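Long-range contacts in DTDP-4-dehydrorhamnose reductase, rfbD ortholog (Clostridium acetobutylicum, PDB 1VL0), which probably reduces dTDP-6-deoxy-L-lyxo-4-hexulose to dTDP-L-rhamnose with a nicotinamide adenine dinucleotide cofactor: residues 22-26 / 163-169; 169-175 / 286-290; 27-31 / 197-202. All coordinates share one frame; numbering follows the deposited sequence.

Interaction 1 of 3, residues 22-26 / 163-169; sequences GQLGR and LYGDGNN. With NAI (1,4-dihydronicotinamide adenine dinucleotide), chain D.
Gln-23 reaches from the first turn of helix 23-32 into the loop after strand 155-164, and each of its atoms has a partner there or on the cofactor. CB lies beside the nicotinamide-side phosphate of NAI. CG, anti to the carbonyl carbon (chi1 -61°), passes between NAI O2A and Gly-167 N, where the absence of a side chain on Gly-167 leaves it room. The extended chain then delivers the amide. Gln-23 OE1 takes a nearly straight bond from Asn-169 ND2 (3.1 Å), the donor standing close to the line of the C=O, and a weak one from Gly-165 N (2.8 Å, 120° at the hydrogen). Gln-23 NE2 gives one hydrogen to Leu-163 O (3.2 Å), which it meets from above the carbonyl plane, and another to NAI O2N (3.2 Å). Three good bonds and one weak one fix the rotation of the amide. The helix start forms the pyrophosphate-binding part of the Rossmann-type site of an extended short-chain dehydrogenase/reductase: Gln-23 N donates to NAI O2A and Leu-24 N to NAI O1N (3.0 Å). The end of strand 155-164 binds the nicotinamide carboxamide, Leu-163 N donating to NAI O7N (2.9 Å). Toward solvent, Arg-26 NH1 forms a salt bridge with Asp-166 OD2 (3.1 Å), approached in the guanidinium plane but above that of the carboxylate; Arg-26 NH2 also bonds Asn-21. A water joins Gln-23 O to Asp-166 N.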
# COMPACT_ATOMS: atom_id res chain seq x y z
N GLY A 22 -21.00 -15.45 -15.41
CA GLY A 22 -21.76 -14.43 -14.67
C GLY A 22 -22.24 -13.31 -15.57
O GLY A 22 -21.94 -13.29 -16.77
N GLN A 23 -22.95 -12.34 -15.00
CA GLN A 23 -23.48 -11.22 -15.79
C GLN A 23 -22.41 -10.48 -16.59
O GLN A 23 -22.55 -10.28 -17.78
CB GLN A 23 -24.20 -10.21 -14.89
CG GLN A 23 -25.35 -10.78 -14.20
CD GLN A 23 -26.23 -9.72 -13.62
OE1 GLN A 23 -27.36 -9.57 -14.06
NE2 GLN A 23 -25.70 -8.94 -12.67
N LEU A 24 -21.36 -10.01 -15.92
CA LEU A 24 -20.33 -9.26 -16.61
C LEU A 24 -19.48 -10.15 -17.51
O LEU A 24 -19.15 -9.77 -18.63
CB LEU A 24 -19.44 -8.55 -15.62
CG LEU A 24 -18.31 -7.73 -16.22
CD1 LEU A 24 -18.90 -6.60 -17.09
CD2 LEU A 24 -17.44 -7.18 -15.09
N GLY A 25 -19.16 -11.35 -17.03
CA GLY A 25 -18.36 -12.28 -17.80
C GLY A 25 -18.97 -12.52 -19.18
O GLY A 25 -18.29 -12.47 -20.19
N ARG A 26 -20.28 -12.74 -19.20
CA ARG A 26 -21.03 -12.90 -20.46
C ARG A 26 -20.98 -11.67 -21.35
O ARG A 26 -20.82 -11.78 -22.55
CB ARG A 26 -22.48 -13.27 -20.20
CG ARG A 26 -22.66 -14.67 -19.72
CD ARG A 26 -24.07 -14.98 -19.30
NE ARG A 26 -24.25 -16.37 -18.98
CZ ARG A 26 -25.18 -17.16 -19.49
NH1 ARG A 26 -26.05 -16.70 -20.36
NH2 ARG A 26 -25.23 -18.43 -19.13
N LEU A 163 -25.73 -3.80 -10.23
CA LEU A 163 -25.40 -4.27 -11.56
C LEU A 163 -26.42 -5.25 -12.16
O LEU A 163 -26.83 -6.23 -11.52
CB LEU A 163 -24.03 -4.97 -11.53
CG LEU A 163 -23.44 -5.35 -12.86
CD1 LEU A 163 -23.06 -4.13 -13.65
CD2 LEU A 163 -22.23 -6.27 -12.64
N TYR A 164 -26.81 -5.01 -13.41
CA TYR A 164 -27.78 -5.88 -14.07
C TYR A 164 -27.26 -6.25 -15.44
O TYR A 164 -26.54 -5.51 -16.09
CB TYR A 164 -29.20 -5.25 -14.15
CG TYR A 164 -29.24 -3.93 -14.92
CD1 TYR A 164 -29.39 -3.92 -16.28
CD2 TYR A 164 -29.13 -2.73 -14.27
CE1 TYR A 164 -29.41 -2.74 -16.99
CE2 TYR A 164 -29.15 -1.56 -14.95
CZ TYR A 164 -29.33 -1.57 -16.31
OH TYR A 164 -29.29 -0.41 -17.01
N GLY A 165 -27.65 -7.42 -15.87
CA GLY A 165 -27.27 -7.96 -17.18
C GLY A 165 -27.83 -9.37 -17.33
O GLY A 165 -28.93 -9.68 -16.84
N ASP A 166 -27.06 -10.21 -18.00
CA ASP A 166 -27.44 -11.54 -18.35
C ASP A 166 -27.28 -12.52 -17.14
O ASP A 166 -26.35 -13.33 -17.05
CB ASP A 166 -26.63 -11.99 -19.56
CG ASP A 166 -27.17 -13.27 -20.20
OD1 ASP A 166 -28.20 -13.79 -19.73
OD2 ASP A 166 -26.63 -13.77 -21.21
N GLY A 167 -28.21 -12.41 -16.19
CA GLY A 167 -28.21 -13.25 -15.01
C GLY A 167 -29.28 -12.72 -14.09
O GLY A 167 -30.07 -11.84 -14.50
N ASN A 168 -29.31 -13.20 -12.86
CA ASN A 168 -30.27 -12.73 -11.87
C ASN A 168 -29.92 -11.33 -11.42
O ASN A 168 -28.77 -11.01 -11.33
CB ASN A 168 -30.25 -13.66 -10.65
CG ASN A 168 -30.98 -14.97 -10.91
OD1 ASN A 168 -31.92 -15.03 -11.74
ND2 ASN A 168 -30.58 -16.03 -10.20
N ASN A 169 -30.92 -10.50 -11.16
CA ASN A 169 -30.71 -9.13 -10.77
C ASN A 169 -32.03 -8.47 -10.39
O ASN A 169 -33.11 -9.07 -10.46
CB ASN A 169 -30.01 -8.36 -11.90
CG ASN A 169 -30.85 -8.26 -13.14
OD1 ASN A 169 -31.92 -7.68 -13.11
ND2 ASN A 169 -30.36 -8.81 -14.25
PA NAI D . -22.35 -13.11 -11.07
O1A NAI D . -22.79 -13.54 -9.69
O2A NAI D . -23.48 -12.94 -12.05
O5B NAI D . -21.21 -14.15 -11.52
C5B NAI D . -20.14 -14.38 -10.63
C4B NAI D . -19.41 -15.67 -10.98
O4B NAI D . -18.59 -16.07 -9.88
C3B NAI D . -20.29 -16.88 -11.26
O3B NAI D . -20.20 -17.26 -12.61
C2B NAI D . -19.71 -17.94 -10.30
O2B NAI D . -19.86 -19.29 -10.72
C1B NAI D . -18.28 -17.42 -10.19
N9A NAI D . -17.37 -18.06 -9.22
C8A NAI D . -17.67 -18.33 -7.92
N7A NAI D . -16.61 -18.95 -7.36
C5A NAI D . -15.63 -19.10 -8.28
C6A NAI D . -14.35 -19.67 -8.20
N6A NAI D . -13.92 -20.22 -7.07
N1A NAI D . -13.55 -19.68 -9.32
C2A NAI D . -14.01 -19.11 -10.51
N3A NAI D . -15.27 -18.58 -10.60
C4A NAI D . -16.09 -18.55 -9.48
O3 NAI D . -21.46 -11.78 -10.91
PN NAI D . -21.76 -10.32 -11.55
O1N NAI D . -21.21 -10.23 -12.92
O2N NAI D . -23.12 -9.91 -11.14
O5D NAI D . -20.64 -9.49 -10.73
C5D NAI D . -19.41 -9.19 -11.37
C4D NAI D . -18.54 -8.40 -10.42
O4D NAI D . -19.18 -7.18 -10.00
C3D NAI D . -18.18 -9.18 -9.16
O3D NAI D . -16.79 -9.05 -9.04
C2D NAI D . -18.93 -8.49 -8.02
O2D NAI D . -18.32 -8.49 -6.74
C1D NAI D . -19.03 -7.07 -8.59
N1N NAI D . -20.18 -6.32 -8.08
C2N NAI D . -21.44 -6.66 -8.51
C3N NAI D . -22.52 -5.91 -8.04
C7N NAI D . -23.92 -6.43 -8.18
O7N NAI D . -24.97 -5.52 -7.98
N7N NAI D . -24.14 -7.71 -8.49
C4N NAI D . -22.30 -4.84 -7.16
C5N NAI D . -21.01 -4.51 -6.73
C6N NAI D . -19.96 -5.28 -7.22
O HOH W 1 -24.60 -9.24 -18.97

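Interaction 2 of 3, residues 169-175 / 286-290; sequences NFVKTMI and YIDLL
Val-171 CG1 is the apolar centre between helices 170-175 and 286-290, meeting Ile-287 CD1 at 3.6 Å and, at the edge of the Tyr-286 ring and in its plane, CE2 at 3.8 Å. The valine and tyrosine side chains run alongside one another, pointing opposite ways, and it is the valine branch anti to the backbone N (chi1 -179°) that does the touching. One turn on, the Ile-175 side chain meets Leu-290 at an angle, CD1 to CD1 (3.8 Å), and lies more loosely against Ile-287 CD1. Within its own helix, Leu-290 CG rests over one face of the Tyr-286 ring, toward the rim, so that face and edge are both lined by aliphatic carbon. These apolar contacts span short helix axes 12.0 Å apart that cross at -59°, a separation at which side chains, not backbones, make the contact.

The polar atoms gather near the phenol. Tyr-286 CG stands anti to the backbone N (chi1 179°), which extends the ring toward the first turn of the opposing helix; there Tyr-286 OH lies 3.2 Å from Asn-169 ND2 and is hydrogen-bonded to Gly-165 O. Lys-172 crosses the phenol at about a right angle, its aliphatic CE, not NZ, lying against Tyr-286 OH (3.5 Å), while NZ bonds Gly-167 O weakly.

Capping forms the third group. Asn-169 is the N-cap of its helix: OD1 accepts from Lys-172 N (3.1 Å) and weakly from Val-171 N, while its carbonyl takes both N and OG1 of Thr-173.

Strand 155-164 lies behind Asn-169 and Val-171 through Tyr-164, whose ring also meets that of Tyr-286. Helix 226-237 closes in on Val-171 with Phe-229 and on Ile-287 with Thr-237, and strand 183-187 packs against the Phe-170 and Met-174 side of helix 170-180.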
# COMPACT_ATOMS: atom_id res chain seq x y z
N ASN A 169 -30.92 -10.50 -11.16
CA ASN A 169 -30.71 -9.13 -10.77
C ASN A 169 -32.03 -8.47 -10.39
O ASN A 169 -33.11 -9.07 -10.46
CB ASN A 169 -30.01 -8.36 -11.90
CG ASN A 169 -30.85 -8.26 -13.14
OD1 ASN A 169 -31.92 -7.68 -13.11
ND2 ASN A 169 -30.36 -8.81 -14.25
N PHE A 170 -31.95 -7.21 -9.97
CA PHE A 170 -33.10 -6.49 -9.43
C PHE A 170 -34.15 -6.24 -10.46
O PHE A 170 -35.34 -6.19 -10.15
CB PHE A 170 -32.62 -5.15 -8.88
CG PHE A 170 -33.69 -4.32 -8.26
CD1 PHE A 170 -34.16 -4.62 -7.01
CD2 PHE A 170 -34.19 -3.21 -8.90
CE1 PHE A 170 -35.11 -3.81 -6.41
CE2 PHE A 170 -35.14 -2.42 -8.33
CZ PHE A 170 -35.62 -2.72 -7.09
N VAL A 171 -33.71 -6.07 -11.71
CA VAL A 171 -34.64 -5.83 -12.81
C VAL A 171 -35.56 -7.05 -12.99
O VAL A 171 -36.79 -6.91 -12.97
CB VAL A 171 -33.92 -5.45 -14.13
CG1 VAL A 171 -34.92 -5.18 -15.23
CG2 VAL A 171 -33.06 -4.22 -13.92
N LYS A 172 -34.94 -8.22 -13.17
CA LYS A 172 -35.69 -9.47 -13.31
C LYS A 172 -36.58 -9.77 -12.10
O LYS A 172 -37.73 -10.19 -12.23
CB LYS A 172 -34.73 -10.63 -13.62
CG LYS A 172 -34.08 -10.54 -14.99
CD LYS A 172 -33.29 -11.83 -15.32
CE LYS A 172 -32.61 -11.78 -16.66
NZ LYS A 172 -31.93 -13.12 -16.97
N THR A 173 -36.03 -9.54 -10.92
CA THR A 173 -36.78 -9.70 -9.68
C THR A 173 -38.04 -8.85 -9.62
O THR A 173 -39.13 -9.35 -9.34
CB THR A 173 -35.85 -9.38 -8.52
OG1 THR A 173 -34.81 -10.36 -8.50
CG2 THR A 173 -36.56 -9.51 -7.17
N MSE A 174 -37.88 -7.55 -9.86
CA MSE A 174 -38.99 -6.64 -9.90
C MSE A 174 -40.04 -7.03 -10.92
O MSE A 174 -41.21 -6.94 -10.63
CB MSE A 174 -38.52 -5.23 -10.24
CG MSE A 174 -37.95 -4.47 -9.08
SE MSE A 174 -39.17 -4.35 -7.48
CE MSE A 174 -38.21 -5.60 -6.41
N ILE A 175 -39.60 -7.40 -12.12
CA ILE A 175 -40.50 -7.85 -13.19
C ILE A 175 -41.30 -9.02 -12.73
O ILE A 175 -42.51 -9.02 -12.89
CB ILE A 175 -39.73 -8.16 -14.51
CG1 ILE A 175 -39.32 -6.84 -15.17
CG2 ILE A 175 -40.62 -8.93 -15.50
CD1 ILE A 175 -38.29 -6.93 -16.30
N TYR A 286 -31.78 -2.31 -21.98
CA TYR A 286 -31.80 -3.63 -21.38
C TYR A 286 -33.19 -4.24 -21.39
O TYR A 286 -33.36 -5.41 -21.78
CB TYR A 286 -31.24 -3.59 -19.95
CG TYR A 286 -31.26 -4.93 -19.24
CD1 TYR A 286 -30.42 -5.95 -19.63
CD2 TYR A 286 -32.10 -5.14 -18.18
CE1 TYR A 286 -30.43 -7.17 -18.98
CE2 TYR A 286 -32.12 -6.35 -17.51
CZ TYR A 286 -31.29 -7.36 -17.91
OH TYR A 286 -31.35 -8.54 -17.24
N ILE A 287 -34.18 -3.47 -20.95
CA ILE A 287 -35.57 -3.91 -20.95
C ILE A 287 -36.00 -4.26 -22.38
O ILE A 287 -36.65 -5.28 -22.56
CB ILE A 287 -36.52 -2.82 -20.37
CG1 ILE A 287 -36.17 -2.46 -18.94
CG2 ILE A 287 -38.00 -3.24 -20.45
CD1 ILE A 287 -36.39 -3.47 -17.98
N ASP A 288 -35.59 -3.47 -23.38
CA ASP A 288 -35.90 -3.75 -24.76
C ASP A 288 -35.32 -5.12 -25.18
O ASP A 288 -35.98 -5.88 -25.81
CB ASP A 288 -35.39 -2.63 -25.68
CG ASP A 288 -36.17 -1.29 -25.52
OD1 ASP A 288 -37.20 -1.21 -24.80
OD2 ASP A 288 -35.79 -0.25 -26.08
N LEU A 289 -34.08 -5.39 -24.84
CA LEU A 289 -33.44 -6.67 -25.07
C LEU A 289 -34.24 -7.81 -24.45
O LEU A 289 -34.43 -8.86 -25.06
CB LEU A 289 -32.01 -6.68 -24.51
CG LEU A 289 -31.15 -7.93 -24.78
CD1 LEU A 289 -30.87 -8.07 -26.25
CD2 LEU A 289 -29.86 -7.87 -24.00
N LEU A 290 -34.67 -7.61 -23.22
CA LEU A 290 -35.45 -8.61 -22.50
C LEU A 290 -36.77 -8.93 -23.14
O LEU A 290 -37.16 -10.09 -23.15
CB LEU A 290 -35.81 -8.12 -21.11
CG LEU A 290 -34.77 -8.14 -20.02
CD1 LEU A 290 -35.44 -7.67 -18.75
CD2 LEU A 290 -34.22 -9.52 -19.82

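Interaction 3 of 3, residues 27-31 / 197-202; sequences EIQKQ and TVDLAR
Helices 27-31 and 197-202 cross at -65° with their short axes 9.3 Å apart, and their backbones come nearest at Ile-28 and Ala-201, whose CA atoms are 5.5 Å apart. The small Ala-201 lies at this crossing: its CB touches Ile-28 CG1 at 3.9 Å and the amide of Gln-31 at NE2 and CD.

Glu-27 enters alongside the first turn of the other helix. Its CB packs on the Thr-197 side chain, CG sits 3.4 Å from Thr-197 O, and OE2 rests on Val-198 CG2 (3.6 Å). A bend at chi2 (61°) turns the carboxylate along the helix toward Gln-31, whose NE2 donates to Glu-27 OE2 (3.0 Å) on the lone pair away from OE1. The other hydrogen of Gln-31 NE2 crosses to Val-198 O (2.9 Å), which is met in the carbonyl plane on a lone pair. Both acceptors lie near the plane of the Gln-31 amide, and the two bonds leave Gln-31 OE1 3.5 Å from Arg-202 CG. Val-198 CG1 lies over one face of the Arg-202 guanidinium, toward its rim.

Val-198 O also receives the helical bond from Arg-202 N, so the glutamine adds a second donor to a carbonyl already engaged in its helix. Glu-27 both packs on helix 197-202 and helps set the Gln-31 amide. Because that amide gives both hydrogens of NE2, one to Glu-27 OE2 and one to Val-198 O, its rotation is set, and with it the direction of one bond between the two helices.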
# COMPACT_ATOMS: atom_id res chain seq x y z
N GLU A 27 -21.13 -10.48 -20.76
CA GLU A 27 -21.11 -9.29 -21.55
C GLU A 27 -19.74 -9.01 -22.18
O GLU A 27 -19.64 -8.59 -23.34
CB GLU A 27 -21.63 -8.12 -20.77
CG GLU A 27 -21.75 -6.82 -21.58
CD GLU A 27 -22.69 -6.86 -22.80
OE1 GLU A 27 -23.65 -7.69 -22.90
OE2 GLU A 27 -22.48 -6.02 -23.71
N ILE A 28 -18.67 -9.30 -21.44
CA ILE A 28 -17.34 -9.09 -21.96
C ILE A 28 -17.09 -10.04 -23.12
O ILE A 28 -16.54 -9.65 -24.15
CB ILE A 28 -16.32 -9.30 -20.85
CG1 ILE A 28 -16.41 -8.13 -19.85
CG2 ILE A 28 -14.91 -9.39 -21.42
CD1 ILE A 28 -15.45 -8.19 -18.68
N GLN A 29 -17.49 -11.30 -22.96
CA GLN A 29 -17.35 -12.26 -24.06
C GLN A 29 -18.07 -11.73 -25.31
O GLN A 29 -17.52 -11.76 -26.39
CB GLN A 29 -17.93 -13.61 -23.67
CG GLN A 29 -17.08 -14.31 -22.69
CD GLN A 29 -17.58 -15.68 -22.35
OE1 GLN A 29 -18.20 -15.89 -21.30
NE2 GLN A 29 -17.30 -16.62 -23.22
N LYS A 30 -19.27 -11.18 -25.11
CA LYS A 30 -20.09 -10.67 -26.19
C LYS A 30 -19.44 -9.46 -26.88
O LYS A 30 -19.39 -9.41 -28.11
CB LYS A 30 -21.47 -10.33 -25.67
CG LYS A 30 -22.43 -9.76 -26.67
CD LYS A 30 -23.83 -9.81 -26.07
CE LYS A 30 -24.79 -8.83 -26.73
NZ LYS A 30 -26.13 -8.93 -26.05
N GLN A 31 -18.90 -8.53 -26.11
CA GLN A 31 -18.23 -7.37 -26.68
C GLN A 31 -16.88 -7.70 -27.33
O GLN A 31 -16.37 -6.93 -28.14
CB GLN A 31 -18.07 -6.27 -25.64
CG GLN A 31 -19.41 -5.60 -25.23
CD GLN A 31 -19.25 -4.40 -24.34
OE1 GLN A 31 -18.15 -3.85 -24.26
NE2 GLN A 31 -20.32 -3.98 -23.65
N THR A 197 -24.30 -4.02 -17.41
CA THR A 197 -23.02 -4.63 -17.77
C THR A 197 -22.47 -4.14 -19.09
O THR A 197 -21.28 -4.28 -19.39
CB THR A 197 -23.12 -6.17 -17.84
OG1 THR A 197 -24.26 -6.56 -18.65
CG2 THR A 197 -23.37 -6.75 -16.47
N VAL A 198 -23.33 -3.61 -19.94
CA VAL A 198 -22.89 -3.15 -21.24
C VAL A 198 -21.92 -2.01 -21.04
O VAL A 198 -20.90 -1.94 -21.69
CB VAL A 198 -24.08 -2.65 -22.11
CG1 VAL A 198 -23.59 -1.90 -23.38
CG2 VAL A 198 -24.99 -3.83 -22.45
N ASP A 199 -22.29 -1.06 -20.17
CA ASP A 199 -21.44 0.11 -19.89
C ASP A 199 -20.17 -0.27 -19.10
O ASP A 199 -19.13 0.31 -19.31
CB ASP A 199 -22.24 1.12 -19.06
CG ASP A 199 -23.39 1.68 -19.84
OD1 ASP A 199 -24.44 0.99 -19.85
OD2 ASP A 199 -23.30 2.75 -20.53
N LEU A 200 -20.32 -1.21 -18.15
CA LEU A 200 -19.22 -1.66 -17.34
C LEU A 200 -18.18 -2.34 -18.22
O LEU A 200 -17.00 -2.08 -18.12
CB LEU A 200 -19.70 -2.60 -16.22
CG LEU A 200 -18.57 -3.19 -15.32
CD1 LEU A 200 -17.67 -2.13 -14.68
CD2 LEU A 200 -19.25 -4.08 -14.28
N ALA A 201 -18.65 -3.20 -19.10
CA ALA A 201 -17.76 -3.94 -19.99
C ALA A 201 -17.00 -3.05 -20.98
O ALA A 201 -15.86 -3.30 -21.30
CB ALA A 201 -18.56 -4.98 -20.72
N ARG A 202 -17.67 -2.03 -21.50
CA ARG A 202 -17.04 -1.05 -22.36
C ARG A 202 -15.93 -0.36 -21.61
O ARG A 202 -14.87 -0.09 -22.16
CB ARG A 202 -18.05 -0.01 -22.85
CG ARG A 202 -18.94 -0.45 -23.96
CD ARG A 202 -20.00 0.57 -24.29
NE ARG A 202 -21.01 0.10 -25.27
CZ ARG A 202 -22.14 0.77 -25.57
NH1 ARG A 202 -22.42 1.95 -24.99
NH2 ARG A 202 -22.98 0.28 -26.46

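Interactions 1 and 3 share helix 23-32: its first turn binds the NAI pyrophosphate and its later turns pack on helix 197-210, with the two contact centres 10 Å apart. Tyr-164 O and Thr-197 N, 3.0 Å apart and probably hydrogen-bonded, tie strand 155-164 to the start of that helix. Interaction 2 meets interaction 1 through the shared Asn-169 and through Tyr-286 OH, 2.7 Å from Gly-165 O, so the loop next to the cofactor is held from helix 279-290 as well. The centres of interactions 2 and 3 are 17 Å apart, and the two do not touch. The Asn-169 side chain lies about 7 Å from NAI and that of Thr-197 about 5 Å.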